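Local coordinates for actin-binding protein (Saccharomyces cerevisiae, PDB 1JO8), which regulates actin assembly driven by the ARP2/3 complex, binding actin filaments and recruiting that complex to their sides, and binds several partner proteins through this SH3 domain, at residues Y7-D10 / N15-T18; N27-F30 / W36-E39. One frame throughout, in Å; residues are numbered along the deposited sequence.

Contact 1 (Y7-D10 / N15-T18); sequences YDYD and NELT
D10 and T18 sit opposite each other, with their CA atoms 4.8 Å apart, where segments 7-10 and 15-18 pass in roughly opposite directions. Y9 O takes a CA-H...O contact from T18 CA at 3.3 Å, with an angle of 139° at the hydrogen. Y9 is also backbone-bonded to F19, just past the segment. CG2 of T18 lies near Y9 O, at 3.7 Å. The hydroxyl of T18 is bonded to A11 N, so it pins the chain just beyond D10.

One hydrogen bond links the two segments: Y9 OH donates to E16 OE1 over 2.6 Å. CG of Y9 is anti to the backbone N (chi1 179°), and this swings the ring across to segment 15-18. E16 comes to meet it with a chain extended beyond CG, and the two side chains cross at about a right angle. The carboxylate oxygen lies near the plane of the tyrosine ring, at its edge. The hydroxyl reaches it from above the carboxylate plane, 58° out of it. A12 N also bonds to OE1, so two donors grip this oxygen, which probably favours the charged carboxylate.

The two segments are the arms of the RT loop of the SH3 fold. Y9 belongs to the family's ALYDY-type motif. It meets Y53 edge-to-face and packs on W35 and P50, a cluster consistent with the aromatic peptide-binding surface of SH3 domains. Further along the Y9 ring edge, CD2 lies 3.2 Å from L17 O. The L17 side chain leads away from segment 7-10 into the core, against F49 and L40. Backbone bonds from N15 and L17 to L48 tie this arm to strand 46-50.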
# COMPACT_ATOMS: atom_id res chain seq x y z
N TYR A 7 0.66 -2.56 -9.34
CA TYR A 7 -0.10 -1.68 -10.21
C TYR A 7 -0.19 -0.34 -9.51
O TYR A 7 -0.15 -0.30 -8.28
CB TYR A 7 -1.52 -2.22 -10.46
CG TYR A 7 -1.54 -3.62 -11.02
CD1 TYR A 7 -1.16 -3.83 -12.33
CD2 TYR A 7 -1.84 -4.73 -10.24
CE1 TYR A 7 -1.13 -5.09 -12.90
CE2 TYR A 7 -1.80 -6.02 -10.80
CZ TYR A 7 -1.43 -6.17 -12.13
OH TYR A 7 -1.39 -7.42 -12.72
N ASP A 8 -0.38 0.73 -10.26
CA ASP A 8 -0.63 2.04 -9.68
C ASP A 8 -1.96 1.99 -8.92
O ASP A 8 -2.91 1.35 -9.40
CB ASP A 8 -0.81 3.13 -10.76
CG ASP A 8 0.41 3.42 -11.59
OD1 ASP A 8 1.50 2.86 -11.38
OD2 ASP A 8 0.30 4.26 -12.51
N TYR A 9 -2.05 2.69 -7.80
CA TYR A 9 -3.30 2.82 -7.06
C TYR A 9 -3.52 4.28 -6.77
O TYR A 9 -2.64 4.95 -6.21
CB TYR A 9 -3.35 2.03 -5.75
CG TYR A 9 -4.68 2.25 -5.06
CD1 TYR A 9 -5.83 1.69 -5.58
CD2 TYR A 9 -4.81 3.10 -3.97
CE1 TYR A 9 -7.06 1.94 -5.04
CE2 TYR A 9 -6.05 3.34 -3.41
CZ TYR A 9 -7.16 2.77 -3.95
OH TYR A 9 -8.43 3.02 -3.45
N ASP A 10 -4.67 4.77 -7.19
CA ASP A 10 -5.05 6.15 -6.93
C ASP A 10 -6.03 6.23 -5.78
O ASP A 10 -7.11 5.62 -5.84
CB ASP A 10 -5.73 6.74 -8.16
CG ASP A 10 -4.78 6.98 -9.31
OD1 ASP A 10 -3.58 7.20 -9.08
OD2 ASP A 10 -5.19 7.02 -10.49
N ASN A 15 -8.36 8.65 3.61
CA ASN A 15 -7.66 7.65 4.41
C ASN A 15 -6.86 6.63 3.59
O ASN A 15 -6.33 5.68 4.17
CB ASN A 15 -8.63 6.93 5.37
CG ASN A 15 -9.67 6.11 4.66
OD1 ASN A 15 -9.66 5.96 3.47
ND2 ASN A 15 -10.60 5.54 5.43
N GLU A 16 -6.74 6.84 2.28
CA GLU A 16 -6.07 5.89 1.40
C GLU A 16 -4.71 6.38 0.95
O GLU A 16 -4.43 7.58 0.92
CB GLU A 16 -6.93 5.66 0.15
CG GLU A 16 -8.21 4.93 0.48
CD GLU A 16 -9.16 4.79 -0.67
OE1 GLU A 16 -8.75 5.06 -1.82
OE2 GLU A 16 -10.32 4.40 -0.43
N LEU A 17 -3.83 5.42 0.62
CA LEU A 17 -2.56 5.73 -0.04
C LEU A 17 -2.77 5.94 -1.53
O LEU A 17 -3.77 5.49 -2.11
CB LEU A 17 -1.60 4.55 0.10
CG LEU A 17 -1.10 4.19 1.49
CD1 LEU A 17 -0.24 2.94 1.48
CD2 LEU A 17 -0.31 5.34 2.01
N THR A 18 -1.81 6.60 -2.13
CA THR A 18 -1.66 6.73 -3.57
C THR A 18 -0.24 6.27 -3.88
O THR A 18 0.69 6.71 -3.23
CB THR A 18 -1.84 8.19 -4.01
OG1 THR A 18 -3.20 8.56 -3.81
CG2 THR A 18 -1.54 8.40 -5.50

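Contact 2 (N27-F30 / W36-E39); sequences NIEF and WLGE
L37 O is approached by two groups of segment 27-30. E29 N gives it a hydrogen bond of 2.8 Å, nearly straight at 166°. I28 CA adds a CA-H...O contact at 3.3 Å. The return bond runs from L37 N to E29 O over 3.0 Å, so E29 and L37 form an antiparallel hydrogen-bonded pair. The pair belongs to the hairpin of strands 24-29 and 35-40, whose turn is the n-Src loop of the SH3 domain. The E29 and L37 side chains lie side by side on one face of the sheet. I28 is also backbone-bonded to P1, and W36 and G38 to F49 and G47 respectively. In one of two N27 conformers, a water bridges the far end: it accepts from N27 ND2 (2.8 Å) and donates to E39 OE1 (2.7 Å).

An aromatic pair closes the loop end. F30 turns its edge to the face of W36, with the ring planes at 76° and the centroid of the W36 six-membered ring 4.7 Å from that of F30. W36 CG is anti to the carbonyl carbon (chi1 -63°), as is F30 CG, which lays the side chains alongside, pointing the same way. F30 CD1 sits over the indole face, 3.4 Å from W36 CE2. I28 CG2 lies over one face of F30, offset toward the rim, and 3.9 Å from W36 CE3.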
# COMPACT_ATOMS: atom_id res chain seq x y z
N ASN A 27 5.67 -1.74 6.67
CA ASN A 27 4.93 -1.86 7.92
C ASN A 27 3.46 -2.16 7.67
O ASN A 27 2.56 -1.54 8.24
CB ASN A 27 5.08 -0.63 8.80
CG ASN A 27 4.74 -0.90 10.30
OD1 ASN A 27 4.73 -2.05 10.76
ND2 ASN A 27 4.26 0.14 10.97
N ILE A 28 3.23 -3.17 6.85
CA ILE A 28 1.86 -3.54 6.53
C ILE A 28 1.17 -4.16 7.72
O ILE A 28 1.73 -4.99 8.43
CB ILE A 28 1.85 -4.47 5.33
CG1 ILE A 28 2.30 -3.67 4.10
CG2 ILE A 28 0.48 -5.11 5.10
CD1 ILE A 28 2.65 -4.48 2.90
N GLU A 29 -0.07 -3.72 7.93
CA GLU A 29 -0.92 -4.20 8.99
C GLU A 29 -2.17 -4.76 8.34
O GLU A 29 -2.84 -4.09 7.55
CB GLU A 29 -1.21 -3.07 9.99
CG GLU A 29 0.09 -2.70 10.71
CD GLU A 29 0.02 -1.63 11.80
OE1 GLU A 29 -0.75 -0.68 11.61
OE2 GLU A 29 0.80 -1.65 12.78
N PHE A 30 -2.47 -6.02 8.64
CA PHE A 30 -3.52 -6.76 7.96
C PHE A 30 -4.85 -6.48 8.66
O PHE A 30 -5.46 -7.36 9.26
CB PHE A 30 -3.17 -8.25 7.96
CG PHE A 30 -1.93 -8.56 7.16
CD1 PHE A 30 -1.97 -8.72 5.80
CD2 PHE A 30 -0.72 -8.64 7.78
CE1 PHE A 30 -0.83 -8.99 5.08
CE2 PHE A 30 0.45 -8.92 7.06
CZ PHE A 30 0.38 -9.08 5.71
N TRP A 36 -5.57 -3.28 3.42
CA TRP A 36 -4.49 -3.30 4.37
C TRP A 36 -4.07 -1.87 4.65
O TRP A 36 -4.36 -0.96 3.88
CB TRP A 36 -3.29 -4.09 3.87
CG TRP A 36 -3.59 -5.55 3.64
CD1 TRP A 36 -4.63 -6.27 4.14
CD2 TRP A 36 -2.82 -6.48 2.85
NE1 TRP A 36 -4.56 -7.58 3.73
CE2 TRP A 36 -3.46 -7.73 2.93
CE3 TRP A 36 -1.67 -6.37 2.08
CZ2 TRP A 36 -2.99 -8.86 2.28
CZ3 TRP A 36 -1.19 -7.52 1.45
CH2 TRP A 36 -1.86 -8.73 1.55
N LEU A 37 -3.41 -1.68 5.77
CA LEU A 37 -2.84 -0.41 6.14
C LEU A 37 -1.32 -0.49 5.94
O LEU A 37 -0.71 -1.50 6.29
CB LEU A 37 -3.11 -0.15 7.59
CG LEU A 37 -2.68 1.11 8.30
CD1 LEU A 37 -3.06 2.40 7.65
CD2 LEU A 37 -3.04 1.05 9.77
N GLY A 38 -0.71 0.56 5.41
CA GLY A 38 0.72 0.57 5.28
C GLY A 38 1.27 1.97 5.15
O GLY A 38 0.51 2.95 5.17
N GLU A 39 2.58 2.04 5.00
CA GLU A 39 3.31 3.29 4.91
C GLU A 39 4.14 3.29 3.64
O GLU A 39 4.83 2.32 3.34
CB GLU A 39 4.22 3.41 6.13
CG GLU A 39 5.18 4.57 6.07
CD GLU A 39 6.18 4.62 7.22
OE1 GLU A 39 5.93 3.92 8.23
OE2 GLU A 39 7.17 5.40 7.13
O HOH W 1 4.01 2.57 9.65

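Overall arrangement
From the N terminus the chain runs through strand 3-5 into the long RT loop. Contact 1 brings the two arms of that loop together and closes off the four residues between D10 and N15. The chain then enters strand 24-29, where contact 2 begins. Contact 2 closes the n-Src loop by joining this strand to strand 35-40. The two closures follow one another in series and neither nests nor crosses. The centres of contact 1 and contact 2 are about 13 Å apart. They lie on opposite sides of the centre of the chain. They still meet: L17 CD1 of contact 1 packs 3.8 Å from G38 O of contact 2, where the RT loop rests on strand 35-40.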